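Local coordinates for CLIP-associating protein 2 (PDB 3WOZ) that probably binds tubulin through its TOG domains and contributes to the regulation of microtubule dynamics, at residues W19-Q30 and P58-T69. Residues are numbered along the deposited sequence; the frame is centred on the assembly and turned at random.
Sequences WSERKEGLLGLQ and PHGKVFSMFLET
Neighbouring helices of the HEAT-repeat array that builds this TOG domain pack side by side here, 19-30 against 60-69, nearly parallel at 18° and 9.4 Å between axes. At their N-terminal ends Trp19 lies on His59 in an offset stack, the planes 8° apart and His59 NE2 3.3 Å from Trp19 CD2. A chi1 of 80° tucks the indole CG between the two backbone branches, and chi2 turns the ring face to the imidazole. Histidine suits this N-cap because ND1 accepts weak bonds from Lys61 N and Val62 N while the ring face remains available for stacking. Arg22, bent at chi3, passes Val62 CG1 with NE 3.7 Å away and carries its guanidinium to a salt bridge with Asp57, whose other carboxylate oxygen accepts a hydrogen bond from His59 N. Farther along, the packing is knobs-into-holes: branched Val62 fills the hole of Trp19, Arg22, Lys23 and Leu26, and Leu26 enters that of Val62, Met65, Phe66 and Thr69. Met65, present as selenomethionine, is the third knob, among Lys23, Leu26, Leu27 and Gln30; a flexible methionine side chain suits this hole, CE lying 3.7 Å from Leu27 CG and SE 3.5 Å from Lys23 CG. Helix 41-54 covers part of the contact, its Met54 touching Leu26 and Phe66. The far end is polar: a water donates to both Gln30 OE1 and Glu68 OE1, and Thr69 OG1 lies 2.9 Å from Gln30 OE1 and 2.6 Å from Met65 O.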
ATOM      1  N   TRP A  19      -6.124  25.420  -6.108  1.00 55.27           N
ATOM      2  CA  TRP A  19      -4.853  24.688  -6.215  1.00 55.19           C
ATOM      3  C   TRP A  19      -3.642  25.464  -5.685  1.00 55.09           C
ATOM      4  O   TRP A  19      -2.752  24.886  -5.055  1.00 55.06           O
ATOM      5  CB  TRP A  19      -4.602  24.197  -7.652  1.00 55.01           C
ATOM      6  CG  TRP A  19      -4.071  25.243  -8.600  1.00 55.01           C
ATOM      7  CD1 TRP A  19      -4.797  25.995  -9.482  1.00 54.89           C
ATOM      8  CD2 TRP A  19      -2.701  25.641  -8.766  1.00 54.76           C
ATOM      9  NE1 TRP A  19      -3.966  26.841 -10.180  1.00 54.88           N
ATOM     10  CE2 TRP A  19      -2.675  26.644  -9.762  1.00 55.06           C
ATOM     11  CE3 TRP A  19      -1.494  25.253  -8.167  1.00 54.97           C
ATOM     12  CZ2 TRP A  19      -1.488  27.264 -10.173  1.00 55.13           C
ATOM     13  CZ3 TRP A  19      -0.314  25.872  -8.575  1.00 55.28           C
ATOM     14  CH2 TRP A  19      -0.322  26.865  -9.571  1.00 55.08           C
ATOM     15  N   SER A  20      -3.615  26.767  -5.956  1.00 55.04           N
ATOM     16  CA  SER A  20      -2.518  27.638  -5.538  1.00 55.02           C
ATOM     17  C   SER A  20      -2.410  27.674  -4.013  1.00 54.86           C
ATOM     18  O   SER A  20      -1.311  27.706  -3.453  1.00 54.80           O
ATOM     19  CB  SER A  20      -2.739  29.048  -6.088  1.00 55.07           C
ATOM     20  OG  SER A  20      -1.550  29.815  -6.029  1.00 55.72           O
ATOM     21  N   GLU A  21      -3.568  27.649  -3.360  1.00 54.71           N
ATOM     22  CA  GLU A  21      -3.664  27.649  -1.909  1.00 54.86           C
ATOM     23  C   GLU A  21      -3.264  26.297  -1.322  1.00 54.43           C
ATOM     24  O   GLU A  21      -2.623  26.244  -0.275  1.00 54.50           O
ATOM     25  CB  GLU A  21      -5.079  28.028  -1.485  1.00 55.04           C
ATOM     26  CG  GLU A  21      -5.412  29.497  -1.708  1.00 56.74           C
ATOM     27  CD  GLU A  21      -5.448  30.283  -0.418  1.00 59.01           C
ATOM     28  OE1 GLU A  21      -6.482  30.206   0.284  1.00 60.06           O
ATOM     29  OE2 GLU A  21      -4.451  30.977  -0.106  1.00 60.13           O
ATOM     30  N   ARG A  22      -3.635  25.213  -2.004  1.00 53.96           N
ATOM     31  CA  ARG A  22      -3.213  23.867  -1.602  1.00 53.42           C
ATOM     32  C   ARG A  22      -1.697  23.718  -1.679  1.00 53.32           C
ATOM     33  O   ARG A  22      -1.082  23.118  -0.798  1.00 53.05           O
ATOM     34  CB  ARG A  22      -3.906  22.794  -2.445  1.00 53.19           C
ATOM     35  CG  ARG A  22      -5.396  22.666  -2.172  1.00 52.43           C
ATOM     36  CD  ARG A  22      -5.982  21.356  -2.695  1.00 51.21           C
ATOM     37  NE  ARG A  22      -5.742  21.144  -4.123  1.00 51.14           N
ATOM     38  CZ  ARG A  22      -6.503  21.619  -5.109  1.00 51.22           C
ATOM     39  NH1 ARG A  22      -7.577  22.357  -4.849  1.00 50.92           N
ATOM     40  NH2 ARG A  22      -6.183  21.354  -6.367  1.00 50.63           N
ATOM     41  N   LYS A  23      -1.107  24.277  -2.734  1.00 53.41           N
ATOM     42  CA  LYS A  23       0.342  24.300  -2.913  1.00 53.51           C
ATOM     43  C   LYS A  23       1.024  25.031  -1.754  1.00 53.48           C
ATOM     44  O   LYS A  23       1.987  24.523  -1.167  1.00 53.44           O
ATOM     45  CB  LYS A  23       0.689  24.963  -4.252  1.00 53.69           C
ATOM     46  CG  LYS A  23       2.162  25.286  -4.452  1.00 54.61           C
ATOM     47  CD  LYS A  23       2.384  26.085  -5.732  1.00 56.49           C
ATOM     48  CE  LYS A  23       3.822  26.584  -5.831  1.00 57.83           C
ATOM     49  NZ  LYS A  23       4.088  27.265  -7.133  1.00 58.80           N
ATOM     50  N   GLU A  24       0.511  26.215  -1.426  1.00 53.32           N
ATOM     51  CA  GLU A  24       1.061  27.026  -0.342  1.00 53.34           C
ATOM     52  C   GLU A  24       0.905  26.329   1.010  1.00 52.57           C
ATOM     53  O   GLU A  24       1.805  26.390   1.844  1.00 52.52           O
ATOM     54  CB  GLU A  24       0.413  28.414  -0.318  1.00 53.64           C
ATOM     55  CG  GLU A  24       1.381  29.547   0.041  1.00 55.41           C
ATOM     56  CD  GLU A  24       2.541  29.692  -0.946  1.00 57.59           C
ATOM     57  OE1 GLU A  24       2.339  29.506  -2.171  1.00 58.26           O
ATOM     58  OE2 GLU A  24       3.665  30.003  -0.490  1.00 59.33           O
ATOM     59  N   GLY A  25      -0.229  25.658   1.205  1.00 51.79           N
ATOM     60  CA  GLY A  25      -0.467  24.847   2.400  1.00 50.96           C
ATOM     61  C   GLY A  25       0.527  23.709   2.572  1.00 50.51           C
ATOM     62  O   GLY A  25       1.044  23.490   3.674  1.00 50.45           O
ATOM     63  N   LEU A  26       0.796  22.987   1.482  1.00 49.56           N
ATOM     64  CA  LEU A  26       1.765  21.886   1.491  1.00 48.98           C
ATOM     65  C   LEU A  26       3.190  22.356   1.786  1.00 48.63           C
ATOM     66  O   LEU A  26       3.945  21.661   2.461  1.00 48.47           O
ATOM     67  CB  LEU A  26       1.715  21.092   0.178  1.00 48.57           C
ATOM     68  CG  LEU A  26       0.494  20.189  -0.029  1.00 48.42           C
ATOM     69  CD1 LEU A  26       0.440  19.679  -1.458  1.00 47.40           C
ATOM     70  CD2 LEU A  26       0.484  19.021   0.959  1.00 48.12           C
ATOM     71  N   LEU A  27       3.547  23.532   1.273  1.00 48.44           N
ATOM     72  CA  LEU A  27       4.822  24.168   1.608  1.00 48.28           C
ATOM     73  C   LEU A  27       4.897  24.477   3.106  1.00 47.99           C
ATOM     74  O   LEU A  27       5.915  24.217   3.745  1.00 47.81           O
ATOM     75  CB  LEU A  27       5.034  25.446   0.790  1.00 48.31           C
ATOM     76  CG  LEU A  27       5.286  25.300  -0.717  1.00 48.67           C
ATOM     77  CD1 LEU A  27       5.200  26.649  -1.415  1.00 48.59           C
ATOM     78  CD2 LEU A  27       6.628  24.634  -0.997  1.00 48.85           C
ATOM     79  N   GLY A  28       3.806  25.021   3.650  1.00 47.64           N
ATOM     80  CA  GLY A  28       3.685  25.291   5.086  1.00 47.24           C
ATOM     81  C   GLY A  28       3.741  24.026   5.924  1.00 46.89           C
ATOM     82  O   GLY A  28       4.410  23.989   6.953  1.00 46.74           O
ATOM     83  N   LEU A  29       3.050  22.983   5.465  1.00 46.64           N
ATOM     84  CA  LEU A  29       3.037  21.690   6.150  1.00 46.17           C
ATOM     85  C   LEU A  29       4.413  21.038   6.147  1.00 46.10           C
ATOM     86  O   LEU A  29       4.858  20.525   7.174  1.00 45.80           O
ATOM     87  CB  LEU A  29       1.986  20.759   5.535  1.00 45.96           C
ATOM     88  CG  LEU A  29       1.894  19.310   6.023  1.00 45.80           C
ATOM     89  CD1 LEU A  29       1.734  19.210   7.540  1.00 44.79           C
ATOM     90  CD2 LEU A  29       0.747  18.599   5.309  1.00 44.65           C
ATOM     91  N   GLN A  30       5.080  21.069   4.994  1.00 46.26           N
ATOM     92  CA  GLN A  30       6.438  20.548   4.865  1.00 46.51           C
ATOM     93  C   GLN A  30       7.359  21.229   5.875  1.00 46.60           C
ATOM     94  O   GLN A  30       8.140  20.568   6.561  1.00 46.33           O
ATOM     95  CB  GLN A  30       6.966  20.751   3.438  1.00 46.53           C
ATOM     96  CG  GLN A  30       6.482  19.702   2.434  1.00 47.44           C
ATOM     97  CD  GLN A  30       6.730  20.087   0.970  1.00 48.96           C
ATOM     98  OE1 GLN A  30       6.151  19.490   0.055  1.00 49.00           O
ATOM     99  NE2 GLN A  30       7.583  21.082   0.747  1.00 48.31           N
ATOM    100  N   PRO A  58      -6.878  16.799  -8.463  1.00 42.30           N
ATOM    101  CA  PRO A  58      -6.851  16.868  -9.923  1.00 42.22           C
ATOM    102  C   PRO A  58      -5.685  17.684 -10.487  1.00 42.01           C
ATOM    103  O   PRO A  58      -5.404  17.604 -11.682  1.00 42.19           O
ATOM    104  CB  PRO A  58      -8.185  17.537 -10.262  1.00 42.17           C
ATOM    105  CG  PRO A  58      -8.446  18.428  -9.107  1.00 42.29           C
ATOM    106  CD  PRO A  58      -7.894  17.707  -7.893  1.00 42.48           C
ATOM    107  N   HIS A  59      -5.019  18.458  -9.638  1.00 41.76           N
ATOM    108  CA  HIS A  59      -3.897  19.272 -10.076  1.00 41.58           C
ATOM    109  C   HIS A  59      -2.578  18.521  -9.930  1.00 41.52           C
ATOM    110  O   HIS A  59      -2.214  18.098  -8.827  1.00 41.17           O
ATOM    111  CB  HIS A  59      -3.856  20.591  -9.307  1.00 41.63           C
ATOM    112  CG  HIS A  59      -3.008  21.635  -9.961  1.00 41.45           C
ATOM    113  ND1 HIS A  59      -1.642  21.696  -9.793  1.00 41.11           N
ATOM    114  CD2 HIS A  59      -3.333  22.654 -10.792  1.00 40.86           C
ATOM    115  CE1 HIS A  59      -1.160  22.710 -10.488  1.00 40.91           C
ATOM    116  NE2 HIS A  59      -2.166  23.306 -11.106  1.00 41.96           N
ATOM    117  N   GLY A  60      -1.871  18.374 -11.049  1.00 41.44           N
ATOM    118  CA  GLY A  60      -0.619  17.612 -11.114  1.00 41.40           C
ATOM    119  C   GLY A  60       0.501  18.065 -10.193  1.00 41.50           C
ATOM    120  O   GLY A  60       1.198  17.235  -9.610  1.00 41.45           O
ATOM    121  N   LYS A  61       0.678  19.379 -10.060  1.00 41.38           N
ATOM    122  CA  LYS A  61       1.745  19.928  -9.218  1.00 41.27           C
ATOM    123  C   LYS A  61       1.425  19.709  -7.744  1.00 40.69           C
ATOM    124  O   LYS A  61       2.284  19.288  -6.976  1.00 40.52           O
ATOM    125  CB  LYS A  61       1.975  21.417  -9.526  1.00 41.63           C
ATOM    126  CG  LYS A  61       2.964  22.147  -8.611  1.00 43.18           C
ATOM    127  CD  LYS A  61       4.389  21.604  -8.747  1.00 46.24           C
ATOM    128  CE  LYS A  61       5.383  22.469  -7.983  1.00 47.19           C
ATOM    129  NZ  LYS A  61       6.693  21.781  -7.813  1.00 48.14           N
ATOM    130  N   VAL A  62       0.178  19.980  -7.368  1.00 40.17           N
ATOM    131  CA  VAL A  62      -0.284  19.773  -5.999  1.00 39.87           C
ATOM    132  C   VAL A  62      -0.112  18.305  -5.598  1.00 39.51           C
ATOM    133  O   VAL A  62       0.402  18.013  -4.514  1.00 39.16           O
ATOM    134  CB  VAL A  62      -1.755  20.219  -5.812  1.00 39.68           C
ATOM    135  CG1 VAL A  62      -2.223  19.961  -4.386  1.00 40.38           C
ATOM    136  CG2 VAL A  62      -1.916  21.703  -6.156  1.00 39.83           C
ATOM    137  N   PHE A  63      -0.517  17.398  -6.489  1.00 39.27           N
ATOM    138  CA  PHE A  63      -0.478  15.959  -6.221  1.00 39.37           C
ATOM    139  C   PHE A  63       0.949  15.438  -6.033  1.00 39.48           C
ATOM    140  O   PHE A  63       1.209  14.674  -5.111  1.00 39.60           O
ATOM    141  CB  PHE A  63      -1.222  15.173  -7.314  1.00 39.09           C
ATOM    142  CG  PHE A  63      -1.227  13.679  -7.102  1.00 38.49           C
ATOM    143  CD1 PHE A  63      -0.445  12.850  -7.901  1.00 38.34           C
ATOM    144  CD2 PHE A  63      -2.004  13.103  -6.099  1.00 38.15           C
ATOM    145  CE1 PHE A  63      -0.442  11.468  -7.716  1.00 38.41           C
ATOM    146  CE2 PHE A  63      -2.008  11.723  -5.901  1.00 37.98           C
ATOM    147  CZ  PHE A  63      -1.225  10.902  -6.715  1.00 38.40           C
ATOM    148  N   SER A  64       1.861  15.859  -6.904  1.00 39.83           N
ATOM    149  CA  SER A  64       3.274  15.504  -6.783  1.00 40.37           C
ATOM    150  C   SER A  64       3.917  16.052  -5.511  1.00 40.50           C
ATOM    151  O   SER A  64       4.720  15.365  -4.880  1.00 40.51           O
ATOM    152  CB  SER A  64       4.060  15.948  -8.012  1.00 40.25           C
ATOM    153  OG  SER A  64       3.982  14.953  -9.013  1.00 41.52           O
HETATM  154  N   MSE A  65       3.560  17.282  -5.145  1.00 40.70           N
HETATM  155  CA  MSE A  65       3.997  17.876  -3.878  1.00 41.30           C
HETATM  156  C   MSE A  65       3.434  17.130  -2.663  1.00 40.15           C
HETATM  157  O   MSE A  65       4.105  17.012  -1.633  1.00 39.68           O
HETATM  158  CB  MSE A  65       3.567  19.335  -3.796  1.00 42.14           C
HETATM  159  CG  MSE A  65       4.333  20.286  -4.691  1.00 46.69           C
HETATM  160 SE   MSE A  65       3.601  22.076  -4.437  1.00 61.49          SE
HETATM  161  CE  MSE A  65       4.071  22.298  -2.553  1.00 53.77           C
ATOM    162  N   PHE A  66       2.195  16.657  -2.791  1.00 39.08           N
ATOM    163  CA  PHE A  66       1.534  15.859  -1.757  1.00 38.24           C
ATOM    164  C   PHE A  66       2.285  14.548  -1.524  1.00 37.88           C
ATOM    165  O   PHE A  66       2.594  14.204  -0.385  1.00 37.20           O
ATOM    166  CB  PHE A  66       0.060  15.619  -2.128  1.00 38.06           C
ATOM    167  CG  PHE A  66      -0.534  14.354  -1.556  1.00 37.88           C
ATOM    168  CD1 PHE A  66      -0.752  14.214  -0.184  1.00 37.99           C
ATOM    169  CD2 PHE A  66      -0.907  13.309  -2.402  1.00 38.15           C
ATOM    170  CE1 PHE A  66      -1.316  13.044   0.335  1.00 38.10           C
ATOM    171  CE2 PHE A  66      -1.477  12.136  -1.895  1.00 38.04           C
ATOM    172  CZ  PHE A  66      -1.679  12.000  -0.523  1.00 38.11           C
ATOM    173  N   LEU A  67       2.586  13.836  -2.608  1.00 37.80           N
ATOM    174  CA  LEU A  67       3.385  12.607  -2.541  1.00 37.88           C
ATOM    175  C   LEU A  67       4.736  12.797  -1.848  1.00 38.34           C
ATOM    176  O   LEU A  67       5.179  11.920  -1.108  1.00 38.09           O
ATOM    177  CB  LEU A  67       3.605  12.021  -3.934  1.00 37.63           C
ATOM    178  CG  LEU A  67       2.390  11.409  -4.631  1.00 37.53           C
ATOM    179  CD1 LEU A  67       2.787  10.979  -6.031  1.00 35.78           C
ATOM    180  CD2 LEU A  67       1.791  10.230  -3.826  1.00 36.39           C
ATOM    181  N   GLU A  68       5.379  13.938  -2.094  1.00 38.85           N
ATOM    182  CA  GLU A  68       6.663  14.257  -1.463  1.00 40.03           C
ATOM    183  C   GLU A  68       6.517  14.557   0.022  1.00 39.70           C
ATOM    184  O   GLU A  68       7.383  14.210   0.814  1.00 40.20           O
ATOM    185  CB  GLU A  68       7.338  15.441  -2.158  1.00 39.97           C
ATOM    186  CG  GLU A  68       7.900  15.101  -3.518  1.00 42.86           C
ATOM    187  CD  GLU A  68       8.334  16.324  -4.308  1.00 46.26           C
ATOM    188  OE1 GLU A  68       7.589  17.329  -4.329  1.00 47.85           O
ATOM    189  OE2 GLU A  68       9.421  16.268  -4.921  1.00 48.62           O
ATOM    190  N   THR A  69       5.426  15.221   0.384  1.00 39.74           N
ATOM    191  CA  THR A  69       5.140  15.563   1.774  1.00 39.85           C
ATOM    192  C   THR A  69       4.834  14.310   2.605  1.00 39.86           C
ATOM    193  O   THR A  69       5.142  14.263   3.796  1.00 39.70           O
ATOM    194  CB  THR A  69       3.961  16.559   1.864  1.00 39.87           C
ATOM    195  OG1 THR A  69       4.145  17.595   0.896  1.00 39.30           O
ATOM    196  CG2 THR A  69       3.869  17.192   3.254  1.00 39.90           C
TER
HETATM  197  O   HOH W   1       7.517  19.513  -2.645  1.00 59.40           O